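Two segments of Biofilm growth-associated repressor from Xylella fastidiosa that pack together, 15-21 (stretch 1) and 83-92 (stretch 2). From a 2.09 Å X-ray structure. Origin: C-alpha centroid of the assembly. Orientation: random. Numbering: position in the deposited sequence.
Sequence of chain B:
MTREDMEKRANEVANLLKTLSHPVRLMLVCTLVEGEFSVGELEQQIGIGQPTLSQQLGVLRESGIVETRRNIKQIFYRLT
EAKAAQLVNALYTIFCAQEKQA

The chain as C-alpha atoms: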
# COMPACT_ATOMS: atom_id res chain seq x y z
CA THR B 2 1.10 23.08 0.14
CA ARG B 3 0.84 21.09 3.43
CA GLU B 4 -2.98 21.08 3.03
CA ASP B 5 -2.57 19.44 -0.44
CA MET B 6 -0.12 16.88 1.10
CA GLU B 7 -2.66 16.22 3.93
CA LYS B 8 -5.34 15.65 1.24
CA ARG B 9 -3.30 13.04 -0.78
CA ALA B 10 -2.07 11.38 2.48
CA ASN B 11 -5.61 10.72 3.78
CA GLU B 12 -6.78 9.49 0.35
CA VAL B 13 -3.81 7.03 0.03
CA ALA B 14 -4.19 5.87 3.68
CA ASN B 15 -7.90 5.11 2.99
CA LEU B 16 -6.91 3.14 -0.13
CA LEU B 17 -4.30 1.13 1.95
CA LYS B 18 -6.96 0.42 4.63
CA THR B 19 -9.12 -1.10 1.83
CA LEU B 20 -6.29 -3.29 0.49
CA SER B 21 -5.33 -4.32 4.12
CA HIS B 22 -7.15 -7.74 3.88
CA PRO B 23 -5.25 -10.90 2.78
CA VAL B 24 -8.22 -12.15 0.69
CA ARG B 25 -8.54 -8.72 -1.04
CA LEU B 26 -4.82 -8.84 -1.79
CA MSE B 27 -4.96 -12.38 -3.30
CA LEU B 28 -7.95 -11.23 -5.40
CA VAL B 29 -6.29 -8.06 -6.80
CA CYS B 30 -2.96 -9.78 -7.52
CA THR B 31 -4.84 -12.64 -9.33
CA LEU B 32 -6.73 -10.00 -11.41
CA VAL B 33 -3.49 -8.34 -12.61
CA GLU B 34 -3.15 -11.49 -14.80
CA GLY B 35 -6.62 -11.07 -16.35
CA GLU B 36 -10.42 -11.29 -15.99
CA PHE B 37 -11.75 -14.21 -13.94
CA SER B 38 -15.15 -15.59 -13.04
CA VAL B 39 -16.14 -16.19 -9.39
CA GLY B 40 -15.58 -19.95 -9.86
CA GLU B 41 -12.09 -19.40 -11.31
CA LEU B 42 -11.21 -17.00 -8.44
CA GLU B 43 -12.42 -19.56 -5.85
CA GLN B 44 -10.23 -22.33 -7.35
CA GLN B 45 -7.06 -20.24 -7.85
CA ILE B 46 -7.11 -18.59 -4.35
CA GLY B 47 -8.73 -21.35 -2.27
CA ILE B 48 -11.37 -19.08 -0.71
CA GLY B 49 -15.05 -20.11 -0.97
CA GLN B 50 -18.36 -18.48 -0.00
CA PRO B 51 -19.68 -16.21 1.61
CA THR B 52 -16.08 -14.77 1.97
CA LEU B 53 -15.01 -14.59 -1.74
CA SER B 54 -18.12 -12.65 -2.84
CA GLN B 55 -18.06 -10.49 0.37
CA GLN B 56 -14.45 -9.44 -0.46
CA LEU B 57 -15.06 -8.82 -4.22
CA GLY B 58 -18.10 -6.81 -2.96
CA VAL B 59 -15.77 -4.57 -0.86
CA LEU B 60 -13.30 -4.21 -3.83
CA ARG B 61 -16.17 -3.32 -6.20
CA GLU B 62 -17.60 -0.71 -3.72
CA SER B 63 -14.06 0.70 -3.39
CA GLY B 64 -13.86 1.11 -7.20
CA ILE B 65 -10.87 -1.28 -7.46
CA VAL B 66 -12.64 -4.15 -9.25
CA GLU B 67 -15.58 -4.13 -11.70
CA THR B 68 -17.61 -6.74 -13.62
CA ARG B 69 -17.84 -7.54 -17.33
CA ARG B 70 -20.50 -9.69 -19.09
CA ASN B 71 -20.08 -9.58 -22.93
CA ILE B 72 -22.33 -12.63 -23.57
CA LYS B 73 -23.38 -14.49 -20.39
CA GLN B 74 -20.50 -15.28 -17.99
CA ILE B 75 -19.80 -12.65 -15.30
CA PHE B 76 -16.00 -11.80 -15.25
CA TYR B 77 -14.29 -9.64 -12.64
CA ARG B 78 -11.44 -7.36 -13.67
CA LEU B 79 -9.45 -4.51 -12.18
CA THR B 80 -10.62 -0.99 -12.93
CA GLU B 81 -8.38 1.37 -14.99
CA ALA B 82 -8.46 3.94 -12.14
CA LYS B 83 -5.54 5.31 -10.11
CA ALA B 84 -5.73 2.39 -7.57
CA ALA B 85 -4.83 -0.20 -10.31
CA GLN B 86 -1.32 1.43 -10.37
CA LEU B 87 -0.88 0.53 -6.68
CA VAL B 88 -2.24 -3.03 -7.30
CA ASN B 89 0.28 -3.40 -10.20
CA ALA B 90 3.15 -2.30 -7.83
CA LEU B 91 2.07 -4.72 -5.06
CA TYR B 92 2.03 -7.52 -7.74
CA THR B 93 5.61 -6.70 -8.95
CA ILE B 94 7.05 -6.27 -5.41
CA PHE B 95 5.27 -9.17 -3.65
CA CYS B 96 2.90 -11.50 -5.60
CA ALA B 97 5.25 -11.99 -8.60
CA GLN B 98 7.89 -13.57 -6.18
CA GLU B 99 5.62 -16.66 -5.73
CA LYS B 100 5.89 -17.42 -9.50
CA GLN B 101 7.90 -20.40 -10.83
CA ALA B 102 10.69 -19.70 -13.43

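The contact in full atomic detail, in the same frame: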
# COMPACT_ATOMS: atom_id res chain seq x y z
N ASN B 15 -6.58 5.75 3.11
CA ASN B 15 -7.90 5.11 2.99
C ASN B 15 -7.83 3.96 1.97
O ASN B 15 -8.32 2.86 2.23
CB ASN B 15 -8.98 6.14 2.62
CG ASN B 15 -9.24 7.19 3.68
OD1 ASN B 15 -8.85 7.06 4.85
ND2 ASN B 15 -9.88 8.28 3.29
N LEU B 16 -7.10 4.19 0.87
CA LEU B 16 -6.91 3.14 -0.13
C LEU B 16 -6.14 1.94 0.48
O LEU B 16 -6.51 0.80 0.19
CB LEU B 16 -6.17 3.71 -1.35
CG LEU B 16 -5.76 2.68 -2.43
CD1 LEU B 16 -6.97 1.91 -2.93
CD2 LEU B 16 -5.08 3.36 -3.60
N LEU B 17 -5.11 2.20 1.32
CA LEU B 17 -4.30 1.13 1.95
C LEU B 17 -5.15 0.36 2.95
O LEU B 17 -5.00 -0.85 3.05
CB LEU B 17 -3.02 1.68 2.62
CG LEU B 17 -1.98 2.34 1.69
CD1 LEU B 17 -0.79 2.85 2.50
CD2 LEU B 17 -1.52 1.42 0.58
N LYS B 18 -6.04 1.07 3.68
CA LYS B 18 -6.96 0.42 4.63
C LYS B 18 -7.80 -0.62 3.86
O LYS B 18 -7.92 -1.76 4.30
CB LYS B 18 -7.91 1.44 5.28
CG LYS B 18 -7.28 2.24 6.40
CD LYS B 18 -8.13 3.44 6.79
CE LYS B 18 -7.38 4.40 7.69
NZ LYS B 18 -8.20 5.59 8.01
N THR B 19 -8.32 -0.23 2.67
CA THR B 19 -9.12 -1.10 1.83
C THR B 19 -8.35 -2.35 1.42
O THR B 19 -8.87 -3.45 1.55
CB THR B 19 -9.61 -0.35 0.60
OG1 THR B 19 -10.37 0.78 1.03
CG2 THR B 19 -10.44 -1.25 -0.33
N LEU B 20 -7.10 -2.17 0.95
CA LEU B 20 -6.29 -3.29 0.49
C LEU B 20 -5.70 -4.13 1.63
O LEU B 20 -5.14 -5.19 1.37
CB LEU B 20 -5.18 -2.80 -0.46
CG LEU B 20 -5.62 -2.12 -1.75
CD1 LEU B 20 -4.46 -1.53 -2.45
CD2 LEU B 20 -6.36 -3.09 -2.69
N SER B 21 -5.82 -3.66 2.89
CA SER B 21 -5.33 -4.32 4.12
C SER B 21 -6.13 -5.59 4.55
O SER B 21 -6.41 -5.76 5.75
CB SER B 21 -5.31 -3.31 5.27
OG SER B 21 -4.13 -2.55 5.19
N LYS B 83 -6.78 5.05 -10.81
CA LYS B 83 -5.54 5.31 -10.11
C LYS B 83 -5.09 4.15 -9.21
O LYS B 83 -3.91 3.82 -9.22
CB LYS B 83 -5.67 6.64 -9.32
CG LYS B 83 -4.40 7.13 -8.62
CD LYS B 83 -3.39 7.64 -9.61
CE LYS B 83 -2.20 8.19 -8.89
NZ LYS B 83 -1.00 8.15 -9.75
N ALA B 84 -6.01 3.52 -8.46
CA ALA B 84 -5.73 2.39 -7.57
C ALA B 84 -5.10 1.15 -8.25
O ALA B 84 -4.38 0.38 -7.60
CB ALA B 84 -7.00 1.98 -6.86
N ALA B 85 -5.38 0.94 -9.55
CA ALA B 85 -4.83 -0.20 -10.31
C ALA B 85 -3.30 -0.09 -10.41
O ALA B 85 -2.61 -1.12 -10.47
CB ALA B 85 -5.45 -0.27 -11.70
N GLN B 86 -2.77 1.15 -10.34
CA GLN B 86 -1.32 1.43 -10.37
C GLN B 86 -0.69 0.89 -9.08
O GLN B 86 0.39 0.29 -9.12
CB GLN B 86 -1.04 2.95 -10.50
CG GLN B 86 -1.42 3.60 -11.86
CD GLN B 86 -1.30 5.14 -11.83
OE1 GLN B 86 -0.49 5.72 -11.10
NE2 GLN B 86 -2.09 5.85 -12.64
N LEU B 87 -1.39 1.03 -7.95
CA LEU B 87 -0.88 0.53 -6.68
C LEU B 87 -0.93 -1.01 -6.68
O LEU B 87 0.05 -1.66 -6.27
CB LEU B 87 -1.65 1.12 -5.48
CG LEU B 87 -1.29 0.54 -4.07
CD1 LEU B 87 0.20 0.72 -3.75
CD2 LEU B 87 -2.15 1.17 -2.99
N VAL B 88 -2.04 -1.57 -7.18
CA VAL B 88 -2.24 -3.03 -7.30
C VAL B 88 -1.09 -3.61 -8.14
O VAL B 88 -0.44 -4.56 -7.71
CB VAL B 88 -3.62 -3.40 -7.88
CG1 VAL B 88 -3.71 -4.91 -8.11
CG2 VAL B 88 -4.76 -2.94 -6.97
N ASN B 89 -0.81 -2.99 -9.32
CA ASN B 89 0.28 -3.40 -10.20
C ASN B 89 1.66 -3.38 -9.49
O ASN B 89 2.46 -4.28 -9.73
CB ASN B 89 0.27 -2.55 -11.47
CG ASN B 89 -0.67 -3.08 -12.53
OD1 ASN B 89 -1.57 -2.37 -13.00
ND2 ASN B 89 -0.52 -4.33 -12.93
N ALA B 90 1.90 -2.40 -8.59
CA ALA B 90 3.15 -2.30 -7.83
C ALA B 90 3.23 -3.37 -6.77
O ALA B 90 4.31 -3.92 -6.56
CB ALA B 90 3.28 -0.92 -7.18
N LEU B 91 2.12 -3.66 -6.08
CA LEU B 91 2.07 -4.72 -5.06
C LEU B 91 2.33 -6.08 -5.74
O LEU B 91 3.00 -6.94 -5.15
CB LEU B 91 0.70 -4.75 -4.35
CG LEU B 91 0.35 -3.57 -3.43
CD1 LEU B 91 -1.16 -3.54 -3.15
CD2 LEU B 91 1.14 -3.64 -2.09
N TYR B 92 1.82 -6.27 -6.98
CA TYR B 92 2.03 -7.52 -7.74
C TYR B 92 3.52 -7.71 -7.99
O TYR B 92 4.07 -8.73 -7.54
CB TYR B 92 1.26 -7.52 -9.08
CG TYR B 92 1.45 -8.79 -9.89
CD1 TYR B 92 0.72 -9.95 -9.61
CD2 TYR B 92 2.32 -8.83 -10.98
CE1 TYR B 92 0.89 -11.11 -10.35
CE2 TYR B 92 2.49 -9.99 -11.74
CZ TYR B 92 1.77 -11.13 -11.42
OH TYR B 92 1.92 -12.28 -12.15

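One methyl group is the meeting point of three of the five residue contacts: CD2 of Leu87 is the atom that Leu16, Leu17 and Leu20 all approach most closely. The distances are nearly equal, 3.7 Å from Leu16 CD2 to Leu87 CD2, 3.6 Å from Leu17 CD2 to Leu87 CD2 and 3.6 Å from Leu20 CD1 to Leu87 CD2. Each is an ordinary van der Waals separation, so the methyl fits among three leucines without being squeezed.

The arrangement follows from helical periodicity. Leu16 and Leu20 are one turn apart, and both point their CA-to-CB bonds toward the other helix; Leu17 sets out sideways, but its end comes nearer and completes the group. Across the gap, Ala84, Leu87 and Leu91 supply the matching spacing of three and four residues, all directed toward the first helix, with Leu87 losing more surface to the contact than any other residue.

The helix axes come no closer than 11.7 Å and cross at -53°, so long side chains must bridge most of the space. The small residue sits where the backbones are nearer: the CA atoms of Leu16 and Ala84 are 7.6 Å apart, while those of Leu20 and Val88 are 8.8 Å apart. At the narrower place Leu16 CD1 meets Ala84 CB at 3.9 Å, a leucine reaching across to a bare methyl. Further along, Leu20 CD1 lies 3.9 Å from Leu91 CD1, so that Leu20 touches two leucines one turn apart on the facing helix.

Rotamers sort the leucines into two kinds. Leu16 and Leu87, which touch each other, both adopt t for chi1 and p for chi2; Leu17, Leu20 and Leu91 are all m, t. The central residue shares its own with just one of its three partners in the cluster.

No hydrogen bond crosses between the stretches, and the 253 Å² buried, summed over both sides, rests on apolar packing. Several polar groups bond within their own segments, and Lys83 NZ also bonds elsewhere in the structure. Thr19 OG1 donates to Asn15 O at 3.2 Å, returning its hydroxyl to the preceding turn, and Ser21 OG does the same to Leu17 O at 2.9 Å, just where the chain leaves helical geometry. On the other segment Lys83 NZ donates to Gln86 OE1 at 2.8 Å, while the end of the lysine side chain leads away from the contact. The rule to be read here is simple: leucines span the wide gap, alanine fits the narrower one, and polar groups stay out of the seam.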